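Long-range contacts in putative hemin storage protein (Bordetella bronchiseptica, PDB 6AU1), which cleaves deacetylated poly-beta-1,6-N-acetyl-D-glucosamine, a biofilm polysaccharide, through the glycoside hydrolase domain held in this chain: residues A[97-102]-A[139-144]; A[147-152]-A[221-226]; A[233-238]-A[261-266]; A[252-257]-A[289-294]. One frame throughout, in Å; residues are numbered along the deposited sequence.

How the contacts relate
The chain folds as a beta/alpha (TIM) barrel, and the contacts follow its course. Contact 1 closes first, laying the long loop after strand 89-94 back on helix 135-151. Further along that helix, contact 2 joins its C-terminal end to the end of helix 195-223, the next long barrel helix. Contacts 3 and 4 then cross, their segments alternating along the chain. Contact 3 pairs strands 230-235 and 262-266, whereas contact 4 sets helix 253-259, lying between those strands in sequence, against the end of helix 277-290. These last two touch: Phe256 packs on Arg233 and Val263, and Leu253 on Leu235. Contacts 1 and 4 lie on opposite sides of the chain's centre.

Contact 1. Residues A[97-102]-A[139-144]; sequences LTFSVP and RVISEI
In this TIM barrel the long loop that follows strand 89-94 doubles back over the helix it leads to, 135-151, and the two meet through a buried apolar seam. The helix offers Val140, Ile141 and, one turn on from Val140, Ile144, and the loop lays Leu97, Phe99 and Val101 along them. Phe99 does most of the work. Its CG stands anti to the carbonyl carbon (chi1 -60°), which aims the ring at the helix. Ile144 comes tip first over one face of that ring in a CH-pi contact: Ile144 CD1 lies 4.1 Å from the ring centroid, offset toward Phe99 CG and CD1. The side chains of Ile141 and Phe99 cross at about a right angle; Ile141 meets the ring obliquely, its CG1 4.0 Å from Phe99 CD2 and its CG2 near Phe99 CE2. The same isoleucine reaches on with CD1 to the loop backbone, 4.1 Å from Leu97 CA. Phe212 of helix 195-223 touches both Leu97 and Ile141. Asp162 OD2 accepts from the backbone N of both Leu97 and Thr98, holding this part of the loop. At the other end of the seam the two valines meet tip to tip, Val101 CG1 standing 4.1 Å from Val140 CG1.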
loop_
_atom_site.group_PDB
_atom_site.type_symbol
_atom_site.label_atom_id
_atom_site.label_comp_id
_atom_site.label_asym_id
_atom_site.label_seq_id
_atom_site.Cartn_x
_atom_site.Cartn_y
_atom_site.Cartn_z
ATOM N N LEU A 97 2.402 -1.064 -9.410
ATOM C CA LEU A 97 3.205 -1.643 -10.493
ATOM C C LEU A 97 2.966 -3.128 -10.752
ATOM O O LEU A 97 3.094 -3.583 -11.898
ATOM C CB LEU A 97 4.700 -1.469 -10.198
ATOM C CG LEU A 97 5.219 -0.058 -9.945
ATOM C CD1 LEU A 97 6.717 -0.168 -9.680
ATOM C CD2 LEU A 97 4.920 0.851 -11.135
ATOM N N THR A 98 2.659 -3.899 -9.705
ATOM C CA THR A 98 2.612 -5.363 -9.860
ATOM C C THR A 98 1.283 -5.852 -10.438
ATOM O O THR A 98 0.322 -6.090 -9.702
ATOM C CB THR A 98 2.856 -6.114 -8.528
ATOM O OG1 THR A 98 1.856 -5.752 -7.560
ATOM C CG2 THR A 98 4.249 -5.821 -7.974
ATOM N N PHE A 99 1.251 -5.970 -11.759
ATOM C CA PHE A 99 0.142 -6.587 -12.475
ATOM C C PHE A 99 0.721 -7.584 -13.447
ATOM O O PHE A 99 1.417 -7.197 -14.385
ATOM C CB PHE A 99 -0.692 -5.534 -13.205
ATOM C CG PHE A 99 -1.281 -4.510 -12.291
ATOM C CD1 PHE A 99 -2.495 -4.754 -11.650
ATOM C CD2 PHE A 99 -0.611 -3.314 -12.046
ATOM C CE1 PHE A 99 -3.038 -3.805 -10.779
ATOM C CE2 PHE A 99 -1.146 -2.365 -11.185
ATOM C CZ PHE A 99 -2.367 -2.611 -10.550
ATOM N N SER A 100 0.452 -8.864 -13.213
ATOM C CA SER A 100 0.992 -9.921 -14.064
ATOM C C SER A 100 0.022 -10.204 -15.208
ATOM O O SER A 100 -0.732 -11.175 -15.187
ATOM C CB SER A 100 1.272 -11.180 -13.240
ATOM O OG SER A 100 2.321 -10.926 -12.304
ATOM N N VAL A 101 0.046 -9.316 -16.193
ATOM C CA VAL A 101 -0.788 -9.415 -17.371
ATOM C C VAL A 101 -0.468 -10.686 -18.162
ATOM O O VAL A 101 0.642 -11.218 -18.084
ATOM C CB VAL A 101 -0.604 -8.175 -18.282
ATOM C CG1 VAL A 101 -1.024 -6.921 -17.550
ATOM C CG2 VAL A 101 0.860 -8.053 -18.743
ATOM N N PRO A 102 -1.449 -11.191 -18.911
ATOM C CA PRO A 102 -1.225 -12.412 -19.695
ATOM C C PRO A 102 -0.338 -12.168 -20.907
ATOM O O PRO A 102 -0.228 -11.032 -21.356
ATOM C CB PRO A 102 -2.636 -12.819 -20.128
ATOM C CG PRO A 102 -3.437 -11.573 -20.068
ATOM C CD PRO A 102 -2.841 -10.716 -18.980
ATOM N N ARG A 139 0.549 2.814 -19.747
ATOM C CA ARG A 139 -0.822 2.892 -20.240
ATOM C C ARG A 139 -1.687 1.775 -19.666
ATOM O O ARG A 139 -2.836 2.007 -19.290
ATOM C CB ARG A 139 -0.862 2.827 -21.770
ATOM C CG ARG A 139 -2.270 3.010 -22.344
ATOM C CD ARG A 139 -2.268 2.889 -23.863
ATOM N NE ARG A 139 -1.998 1.518 -24.293
ATOM C CZ ARG A 139 -0.828 1.089 -24.758
ATOM N NH1 ARG A 139 0.195 1.929 -24.873
ATOM N NH2 ARG A 139 -0.685 -0.181 -25.116
ATOM N N VAL A 140 -1.141 0.562 -19.612
ATOM C CA VAL A 140 -1.921 -0.578 -19.137
ATOM C C VAL A 140 -2.299 -0.380 -17.664
ATOM O O VAL A 140 -3.460 -0.583 -17.295
ATOM C CB VAL A 140 -1.162 -1.912 -19.329
ATOM C CG1 VAL A 140 -1.806 -3.028 -18.499
ATOM C CG2 VAL A 140 -1.131 -2.282 -20.805
ATOM N N ILE A 141 -1.349 0.054 -16.839
ATOM C CA ILE A 141 -1.659 0.329 -15.435
ATOM C C ILE A 141 -2.716 1.429 -15.338
ATOM O O ILE A 141 -3.665 1.341 -14.556
ATOM C CB ILE A 141 -0.402 0.738 -14.642
ATOM C CG1 ILE A 141 0.581 -0.437 -14.588
ATOM C CG2 ILE A 141 -0.777 1.160 -13.230
ATOM C CD1 ILE A 141 1.987 -0.029 -14.105
ATOM N N SER A 142 -2.541 2.471 -16.136
ATOM C CA SER A 142 -3.508 3.567 -16.170
ATOM C C SER A 142 -4.918 3.070 -16.487
ATOM O O SER A 142 -5.906 3.537 -15.903
ATOM C CB SER A 142 -3.067 4.611 -17.191
ATOM O OG SER A 142 -1.833 5.194 -16.783
ATOM N N GLU A 143 -5.008 2.117 -17.407
ATOM C CA GLU A 143 -6.307 1.614 -17.837
ATOM C C GLU A 143 -6.929 0.706 -16.782
ATOM O O GLU A 143 -8.154 0.666 -16.626
ATOM C CB GLU A 143 -6.173 0.893 -19.177
ATOM C CG GLU A 143 -5.993 1.887 -20.340
ATOM C CD GLU A 143 -5.681 1.224 -21.662
ATOM O OE1 GLU A 143 -5.530 -0.011 -21.691
ATOM O OE2 GLU A 143 -5.578 1.947 -22.677
ATOM N N ILE A 144 -6.089 -0.012 -16.047
ATOM C CA ILE A 144 -6.590 -0.828 -14.945
ATOM C C ILE A 144 -7.210 0.074 -13.869
ATOM O O ILE A 144 -8.290 -0.226 -13.346
ATOM C CB ILE A 144 -5.464 -1.722 -14.354
ATOM C CG1 ILE A 144 -5.057 -2.779 -15.392
ATOM C CG2 ILE A 144 -5.924 -2.406 -13.059
ATOM C CD1 ILE A 144 -3.789 -3.554 -15.014
#

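Contact 2. Residues A[147-152]-A[221-226]; sequences DLAKAA and SGYQND
Two neighbouring helices of the TIM barrel, 135-151 and 195-223, run out side by side here, just before the chain turns back into strands 156-159 and 230-235. They come close where Ala149 faces Tyr223: the methyl CB of Ala149 lies 3.5 Å from Tyr223 CB, a small residue allowing close approach. Tyr223 then stretches along Lys150, the two side chains side by side and pointing the same way. Lys150 is extended beyond CG, so that its CE approaches the ring obliquely, 3.2 Å from Tyr223 OH, and its CG lies 3.5 Å from Tyr223 CE1. The hydroxyl has a weak hydrogen bond with Glu146, one turn back on the lysine's helix. The polar link is Gln224, whose chain bends at chi2 (-73°) and brings its amide to the C-terminal end of helix 135-151. Gln224 NE2 donates to Ala152 O at 2.8 Å, approaching in the carbonyl plane, and more weakly, at a poor angle, to Ala149 O at 2.9 Å. On the other side of the same amide, OE1 accepts from Phe154 N. Where the helix gives way to loop, the bonds to Ala152 O and from Phe154 N thus set the two ends of the amide and should fix its rotation, with Ala149 O a weak addition.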
loop_
_atom_site.group_PDB
_atom_site.type_symbol
_atom_site.label_atom_id
_atom_site.label_comp_id
_atom_site.label_asym_id
_atom_site.label_seq_id
_atom_site.Cartn_x
_atom_site.Cartn_y
_atom_site.Cartn_z
ATOM N N ASP A 147 -10.498 1.367 -15.124
ATOM C CA ASP A 147 -11.523 0.325 -15.047
ATOM C C ASP A 147 -12.017 0.127 -13.611
ATOM O O ASP A 147 -13.213 -0.089 -13.388
ATOM C CB ASP A 147 -10.991 -1.002 -15.617
ATOM C CG ASP A 147 -10.818 -0.967 -17.134
ATOM O OD1 ASP A 147 -11.346 -0.032 -17.778
ATOM O OD2 ASP A 147 -10.168 -1.882 -17.687
ATOM N N LEU A 148 -11.108 0.216 -12.641
ATOM C CA LEU A 148 -11.514 0.224 -11.235
ATOM C C LEU A 148 -12.501 1.355 -10.961
ATOM O O LEU A 148 -13.533 1.156 -10.312
ATOM C CB LEU A 148 -10.295 0.372 -10.318
ATOM C CG LEU A 148 -10.610 0.632 -8.843
ATOM C CD1 LEU A 148 -11.289 -0.579 -8.211
ATOM C CD2 LEU A 148 -9.353 1.058 -8.071
ATOM N N ALA A 149 -12.181 2.544 -11.459
ATOM C CA ALA A 149 -13.019 3.716 -11.210
ATOM C C ALA A 149 -14.400 3.562 -11.850
ATOM O O ALA A 149 -15.396 4.058 -11.322
ATOM C CB ALA A 149 -12.330 4.972 -11.713
ATOM N N LYS A 150 -14.449 2.866 -12.982
ATOM C CA LYS A 150 -15.707 2.562 -13.661
ATOM C C LYS A 150 -16.519 1.502 -12.922
ATOM O O LYS A 150 -17.744 1.489 -12.983
ATOM C CB LYS A 150 -15.434 2.068 -15.086
ATOM C CG LYS A 150 -14.846 3.085 -16.042
ATOM C CD LYS A 150 -14.429 2.383 -17.336
ATOM C CE LYS A 150 -14.168 3.357 -18.472
ATOM N NZ LYS A 150 -13.794 2.650 -19.731
ATOM N N ALA A 151 -15.828 0.597 -12.241
ATOM C CA ALA A 151 -16.466 -0.610 -11.709
ATOM C C ALA A 151 -17.067 -0.422 -10.324
ATOM O O ALA A 151 -17.918 -1.210 -9.899
ATOM C CB ALA A 151 -15.451 -1.764 -11.669
ATOM N N ALA A 152 -16.622 0.603 -9.608
ATOM C CA ALA A 152 -16.992 0.703 -8.205
ATOM C C ALA A 152 -16.998 2.140 -7.720
ATOM O O ALA A 152 -16.389 3.016 -8.326
ATOM C CB ALA A 152 -16.041 -0.131 -7.350
ATOM N N SER A 221 -10.027 10.118 -10.189
ATOM C CA SER A 221 -10.842 11.245 -9.738
ATOM C C SER A 221 -11.740 11.770 -10.853
ATOM O O SER A 221 -12.853 12.239 -10.598
ATOM C CB SER A 221 -9.955 12.372 -9.210
ATOM O OG SER A 221 -9.336 13.059 -10.277
ATOM N N GLY A 222 -11.254 11.694 -12.088
ATOM C CA GLY A 222 -12.043 12.102 -13.233
ATOM C C GLY A 222 -13.258 11.212 -13.406
ATOM O O GLY A 222 -14.336 11.679 -13.774
ATOM N N TYR A 223 -13.084 9.925 -13.123
ATOM C CA TYR A 223 -14.141 8.938 -13.318
ATOM C C TYR A 223 -15.069 8.785 -12.125
ATOM O O TYR A 223 -16.227 8.406 -12.278
ATOM C CB TYR A 223 -13.537 7.583 -13.655
ATOM C CG TYR A 223 -13.578 7.284 -15.118
ATOM C CD1 TYR A 223 -14.694 6.689 -15.689
ATOM C CD2 TYR A 223 -12.512 7.610 -15.938
ATOM C CE1 TYR A 223 -14.740 6.421 -17.034
ATOM C CE2 TYR A 223 -12.553 7.351 -17.284
ATOM C CZ TYR A 223 -13.664 6.750 -17.828
ATOM O OH TYR A 223 -13.700 6.483 -19.177
ATOM N N GLN A 224 -14.560 9.068 -10.933
ATOM C CA GLN A 224 -15.401 9.064 -9.746
ATOM C C GLN A 224 -16.182 10.366 -9.679
ATOM O O GLN A 224 -17.016 10.551 -8.792
ATOM C CB GLN A 224 -14.564 8.869 -8.481
ATOM C CG GLN A 224 -13.988 7.470 -8.337
ATOM C CD GLN A 224 -15.037 6.446 -7.959
ATOM O OE1 GLN A 224 -15.600 6.486 -6.861
ATOM N NE2 GLN A 224 -15.318 5.525 -8.874
ATOM N N ASN A 225 -15.905 11.253 -10.634
ATOM C CA ASN A 225 -16.520 12.576 -10.692
ATOM C C ASN A 225 -16.365 13.263 -9.346
ATOM O O ASN A 225 -17.310 13.848 -8.811
ATOM C CB ASN A 225 -17.995 12.475 -11.085
ATOM C CG ASN A 225 -18.539 13.778 -11.624
ATOM O OD1 ASN A 225 -17.795 14.598 -12.161
ATOM N ND2 ASN A 225 -19.846 13.978 -11.483
ATOM N N ASP A 226 -15.156 13.168 -8.804
ATOM C CA ASP A 226 -14.893 13.534 -7.424
ATOM C C ASP A 226 -13.514 14.161 -7.278
ATOM O O ASP A 226 -12.504 13.457 -7.218
ATOM C CB ASP A 226 -15.017 12.298 -6.527
ATOM C CG ASP A 226 -14.682 12.584 -5.077
ATOM O OD1 ASP A 226 -14.957 13.711 -4.613
ATOM O OD2 ASP A 226 -14.146 11.677 -4.403
#

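Contact 3. Residues A[233-238]-A[261-266]; sequences RNLYAQ and DFVALM. With EDO (1,2-ethanediol), chain G.
Met266, at the end of strand 262-266 in the TIM barrel's parallel sheet, can be traced outward from its backbone. Its CB passes Leu235 O at 3.7 Å. CG, anti to the carbonyl carbon, stays beside that oxygen and comes near Asn234 ND2. The side chain crosses that of Asn234 at about a right angle, SD 4.1 Å from Asn234 CB. A bend at chi3 (-65°) then lays CE over the centre of the Tyr236 ring, 3.4 Å from its centroid, a CH-pi contact; the sulfur, farther off, makes it a Met-aromatic pair.

The parallel pairing of this beta-alpha-beta crossover sets the backbone from which the side chain leaves. Met266 N donates to Leu235 O at 2.9 Å, nearly along the C=O axis, while Arg233 O and Ala264 O receive Ala264 N and Leu235 N from above their carbonyl planes. On the face of Leu235, Val263 and Leu265, Leu235 CD2 lies 3.6 Å from Val263 CG1, and helix 253-259 covers Leu235 and Val263. A water bridges Ala237 N and Met266 O. At the ring's tip Tyr236 OH donates to O2 of an ethanediol, presumably a crystallisation additive also hydrogen-bonded to Asp161, with OH and O2 2.6 Å apart.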
loop_
_atom_site.group_PDB
_atom_site.type_symbol
_atom_site.label_atom_id
_atom_site.label_comp_id
_atom_site.label_asym_id
_atom_site.label_seq_id
_atom_site.Cartn_x
_atom_site.Cartn_y
_atom_site.Cartn_z
ATOM N N ARG A 233 -0.589 6.398 0.692
ATOM C CA ARG A 233 0.368 5.426 0.154
ATOM C C ARG A 233 1.105 4.741 1.297
ATOM O O ARG A 233 1.462 5.387 2.276
ATOM C CB ARG A 233 1.357 6.105 -0.801
ATOM C CG ARG A 233 2.389 5.122 -1.427
ATOM C CD ARG A 233 3.152 5.763 -2.590
ATOM N NE ARG A 233 4.334 4.977 -2.952
ATOM C CZ ARG A 233 5.357 5.455 -3.656
ATOM N NH1 ARG A 233 5.332 6.711 -4.108
ATOM N NH2 ARG A 233 6.416 4.681 -3.889
ATOM N N ASN A 234 1.314 3.430 1.176
ATOM C CA ASN A 234 2.123 2.691 2.145
ATOM C C ASN A 234 3.586 3.110 2.095
ATOM O O ASN A 234 4.193 3.176 1.014
ATOM C CB ASN A 234 2.055 1.177 1.896
ATOM C CG ASN A 234 0.745 0.559 2.328
ATOM O OD1 ASN A 234 0.168 -0.224 1.589
ATOM N ND2 ASN A 234 0.295 0.870 3.545
ATOM N N LEU A 235 4.147 3.359 3.272
ATOM C CA LEU A 235 5.552 3.732 3.420
ATOM C C LEU A 235 6.224 2.745 4.365
ATOM O O LEU A 235 5.713 2.474 5.461
ATOM C CB LEU A 235 5.671 5.163 3.973
ATOM C CG LEU A 235 7.063 5.682 4.348
ATOM C CD1 LEU A 235 7.991 5.704 3.127
ATOM C CD2 LEU A 235 6.942 7.069 4.952
ATOM N N TYR A 236 7.360 2.207 3.938
ATOM C CA TYR A 236 8.161 1.339 4.798
ATOM C C TYR A 236 8.845 2.129 5.918
ATOM O O TYR A 236 9.161 3.305 5.755
ATOM C CB TYR A 236 9.214 0.612 3.970
ATOM C CG TYR A 236 8.699 -0.606 3.245
ATOM C CD1 TYR A 236 8.567 -1.824 3.909
ATOM C CD2 TYR A 236 8.351 -0.548 1.900
ATOM C CE1 TYR A 236 8.097 -2.952 3.250
ATOM C CE2 TYR A 236 7.883 -1.678 1.231
ATOM C CZ TYR A 236 7.759 -2.869 1.913
ATOM O OH TYR A 236 7.298 -3.992 1.259
ATOM N N ALA A 237 9.108 1.465 7.041
ATOM C CA ALA A 237 9.704 2.135 8.195
ATOM C C ALA A 237 11.186 2.457 8.013
ATOM O O ALA A 237 11.669 3.434 8.580
ATOM C CB ALA A 237 9.517 1.293 9.442
ATOM N N GLN A 238 11.927 1.642 7.262
ATOM C CA GLN A 238 13.376 1.878 7.199
ATOM C C GLN A 238 13.733 3.273 6.622
ATOM O O GLN A 238 14.589 3.962 7.186
ATOM C CB GLN A 238 14.077 0.751 6.410
ATOM C CG GLN A 238 15.578 0.706 6.594
ATOM C CD GLN A 238 16.240 -0.509 5.939
ATOM O OE1 GLN A 238 15.575 -1.485 5.575
ATOM N NE2 GLN A 238 17.563 -0.451 5.794
ATOM N N ASP A 261 -2.467 12.663 0.844
ATOM C CA ASP A 261 -3.285 13.180 1.932
ATOM C C ASP A 261 -2.903 12.510 3.235
ATOM O O ASP A 261 -2.842 13.160 4.285
ATOM C CB ASP A 261 -4.758 12.971 1.643
ATOM C CG ASP A 261 -5.205 13.722 0.422
ATOM O OD1 ASP A 261 -5.268 14.964 0.495
ATOM O OD2 ASP A 261 -5.481 13.074 -0.606
ATOM N N PHE A 262 -2.632 11.210 3.151
ATOM C CA PHE A 262 -2.177 10.439 4.297
ATOM C C PHE A 262 -1.032 9.535 3.917
ATOM O O PHE A 262 -0.981 9.004 2.804
ATOM C CB PHE A 262 -3.316 9.603 4.881
ATOM C CG PHE A 262 -4.435 10.434 5.432
ATOM C CD1 PHE A 262 -4.258 11.152 6.603
ATOM C CD2 PHE A 262 -5.646 10.516 4.773
ATOM C CE1 PHE A 262 -5.284 11.925 7.116
ATOM C CE2 PHE A 262 -6.667 11.288 5.277
ATOM C CZ PHE A 262 -6.481 11.994 6.449
ATOM N N VAL A 263 -0.108 9.371 4.854
ATOM C CA VAL A 263 0.996 8.432 4.697
ATOM C C VAL A 263 0.691 7.218 5.554
ATOM O O VAL A 263 0.560 7.348 6.777
ATOM C CB VAL A 263 2.332 9.056 5.129
ATOM C CG1 VAL A 263 3.451 8.014 5.075
ATOM C CG2 VAL A 263 2.668 10.246 4.245
ATOM N N ALA A 264 0.527 6.059 4.917
ATOM C CA ALA A 264 0.218 4.825 5.641
ATOM C C ALA A 264 1.516 4.134 6.033
ATOM O O ALA A 264 2.011 3.242 5.332
ATOM C CB ALA A 264 -0.656 3.899 4.802
ATOM N N LEU A 265 2.057 4.545 7.169
ATOM C CA LEU A 265 3.379 4.097 7.591
ATOM C C LEU A 265 3.288 2.721 8.236
ATOM O O LEU A 265 2.509 2.521 9.167
ATOM C CB LEU A 265 3.980 5.116 8.561
ATOM C CG LEU A 265 5.312 4.772 9.216
ATOM C CD1 LEU A 265 6.395 4.551 8.177
ATOM C CD2 LEU A 265 5.715 5.910 10.160
ATOM N N MET A 266 4.070 1.771 7.737
ATOM C CA MET A 266 3.960 0.405 8.222
ATOM C C MET A 266 4.750 0.250 9.527
ATOM O O MET A 266 5.932 -0.102 9.549
ATOM C CB MET A 266 4.387 -0.569 7.115
ATOM C CG MET A 266 3.388 -0.468 5.945
ATOM S SD MET A 266 3.684 -1.504 4.505
ATOM C CE MET A 266 5.216 -0.796 3.922
HETATM C C1 EDO G . 6.136 -5.930 -1.312
HETATM O O1 EDO G . 4.971 -5.357 -1.934
HETATM C C2 EDO G . 7.392 -5.221 -1.811
HETATM O O2 EDO G . 7.435 -3.888 -1.288
HETATM O O HOH W 1 7.813 -1.082 7.496
#

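Contact 4. Residues A[252-257]-A[289-294]; sequences SLPEFL and ARQKGL
With CG anti to its carbonyl carbon (chi1 -57°) and the chain bent at chi2 (-61°), Gln291 folds over the start of helix 253-259 in the TIM barrel's outer layer. Leu253 puts CG anti to its backbone N and Leu257 puts CG anti to its carbonyl carbon, so both leucines, one turn apart, point at the end of helix 277-290. Gln291 crosses Leu253 obliquely, its CG 3.8 Å from Leu253 CD2, and its OE1 comes to rest 3.5 Å from Pro254 CG. One turn along the helix, Leu257 CD1 sits 3.8 Å from Gly293 CA, an approach that the glycine's bare CA leaves open.

A Schellman motif shapes this surface: Lys292, with positive phi (55°), donates from N to Ala289 O at 2.8 Å, and Gly293 N goes back to Val288 O. On the other helix Ser252 is the N-cap, its OG accepting a weak bond from Glu255 N. Leu257 O accepts from the Arg296 side chain and Gly293 O is hydrogen-bonded to Thr297 OG1, at the start of strand 297-305. Between 252-257 and 289-294 the contact is van der Waals in kind: leucine methyls on the Gln291 chain and Gly293 backbone, and Pro254 beside OE1.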
loop_
_atom_site.group_PDB
_atom_site.type_symbol
_atom_site.label_atom_id
_atom_site.label_comp_id
_atom_site.label_asym_id
_atom_site.label_seq_id
_atom_site.Cartn_x
_atom_site.Cartn_y
_atom_site.Cartn_z
ATOM N N SER A 252 10.176 7.955 0.504
ATOM C CA SER A 252 10.714 9.041 1.329
ATOM C C SER A 252 9.601 9.658 2.161
ATOM O O SER A 252 8.542 9.941 1.629
ATOM C CB SER A 252 11.354 10.121 0.449
ATOM O OG SER A 252 11.479 11.341 1.139
ATOM N N LEU A 253 9.834 9.881 3.453
ATOM C CA LEU A 253 8.780 10.461 4.285
ATOM C C LEU A 253 8.481 11.920 3.910
ATOM O O LEU A 253 7.315 12.263 3.721
ATOM C CB LEU A 253 9.129 10.348 5.773
ATOM C CG LEU A 253 8.128 11.006 6.726
ATOM C CD1 LEU A 253 6.711 10.452 6.511
ATOM C CD2 LEU A 253 8.573 10.809 8.163
ATOM N N PRO A 254 9.514 12.780 3.778
ATOM C CA PRO A 254 9.199 14.174 3.419
ATOM C C PRO A 254 8.452 14.318 2.095
ATOM O O PRO A 254 7.516 15.120 2.001
ATOM C CB PRO A 254 10.582 14.831 3.310
ATOM C CG PRO A 254 11.466 13.998 4.129
ATOM C CD PRO A 254 10.956 12.605 4.048
ATOM N N GLU A 255 8.873 13.559 1.087
ATOM C CA GLU A 255 8.252 13.642 -0.228
ATOM C C GLU A 255 6.832 13.074 -0.195
ATOM O O GLU A 255 5.944 13.594 -0.870
ATOM C CB GLU A 255 9.092 12.907 -1.273
ATOM C CG GLU A 255 10.458 13.551 -1.526
ATOM C CD GLU A 255 10.343 14.965 -2.065
ATOM O OE1 GLU A 255 9.458 15.212 -2.911
ATOM O OE2 GLU A 255 11.132 15.835 -1.639
ATOM N N PHE A 256 6.623 12.015 0.580
ATOM C CA PHE A 256 5.281 11.439 0.715
ATOM C C PHE A 256 4.358 12.437 1.389
ATOM O O PHE A 256 3.203 12.611 0.978
ATOM C CB PHE A 256 5.292 10.136 1.526
ATOM C CG PHE A 256 5.591 8.890 0.715
ATOM C CD1 PHE A 256 6.457 8.924 -0.370
ATOM C CD2 PHE A 256 5.010 7.680 1.063
ATOM C CE1 PHE A 256 6.727 7.758 -1.103
ATOM C CE2 PHE A 256 5.272 6.516 0.327
ATOM C CZ PHE A 256 6.147 6.563 -0.744
ATOM N N LEU A 257 4.864 13.095 2.428
ATOM C CA LEU A 257 4.038 14.039 3.177
ATOM C C LEU A 257 3.601 15.203 2.301
ATOM O O LEU A 257 2.536 15.787 2.522
ATOM C CB LEU A 257 4.787 14.567 4.409
ATOM C CG LEU A 257 4.919 13.607 5.596
ATOM C CD1 LEU A 257 5.923 14.142 6.619
ATOM C CD2 LEU A 257 3.559 13.347 6.247
ATOM N N ALA A 289 7.627 12.911 13.882
ATOM C CA ALA A 289 7.453 14.222 14.509
ATOM C C ALA A 289 8.504 15.220 14.022
ATOM O O ALA A 289 8.208 16.396 13.799
ATOM C CB ALA A 289 7.512 14.098 16.023
ATOM N N ARG A 290 9.728 14.733 13.852
ATOM C CA ARG A 290 10.850 15.562 13.425
ATOM C C ARG A 290 10.579 16.153 12.040
ATOM O O ARG A 290 11.022 17.257 11.730
ATOM C CB ARG A 290 12.131 14.728 13.438
ATOM C CG ARG A 290 13.427 15.479 13.262
ATOM C CD ARG A 290 14.593 14.611 13.736
ATOM N NE ARG A 290 14.540 14.354 15.177
ATOM C CZ ARG A 290 14.249 13.180 15.737
ATOM N NH1 ARG A 290 13.985 12.113 14.987
ATOM N NH2 ARG A 290 14.232 13.071 17.061
ATOM N N GLN A 291 9.824 15.419 11.225
ATOM C CA GLN A 291 9.410 15.883 9.903
ATOM C C GLN A 291 8.055 16.595 9.951
ATOM O O GLN A 291 7.474 16.894 8.906
ATOM C CB GLN A 291 9.334 14.705 8.919
ATOM C CG GLN A 291 10.627 13.922 8.786
ATOM C CD GLN A 291 11.766 14.774 8.277
ATOM O OE1 GLN A 291 11.613 15.522 7.311
ATOM N NE2 GLN A 291 12.920 14.672 8.928
ATOM N N LYS A 292 7.560 16.852 11.161
ATOM C CA LYS A 292 6.253 17.477 11.371
ATOM C C LYS A 292 5.143 16.705 10.656
ATOM O O LYS A 292 4.261 17.296 10.034
ATOM C CB LYS A 292 6.267 18.934 10.897
ATOM C CG LYS A 292 7.415 19.765 11.446
ATOM C CD LYS A 292 7.229 20.083 12.924
ATOM C CE LYS A 292 8.356 20.981 13.436
ATOM N NZ LYS A 292 8.186 21.365 14.867
ATOM N N GLY A 293 5.193 15.381 10.740
ATOM C CA GLY A 293 4.253 14.561 9.998
ATOM C C GLY A 293 3.157 13.863 10.783
ATOM O O GLY A 293 2.416 13.069 10.212
ATOM N N LEU A 294 3.028 14.141 12.077
ATOM C CA LEU A 294 2.060 13.383 12.878
ATOM C C LEU A 294 0.617 13.629 12.435
ATOM O O LEU A 294 -0.227 12.749 12.562
ATOM C CB LEU A 294 2.208 13.711 14.362
ATOM C CG LEU A 294 3.525 13.299 15.022
ATOM C CD1 LEU A 294 3.518 13.712 16.488
ATOM C CD2 LEU A 294 3.758 11.798 14.891
#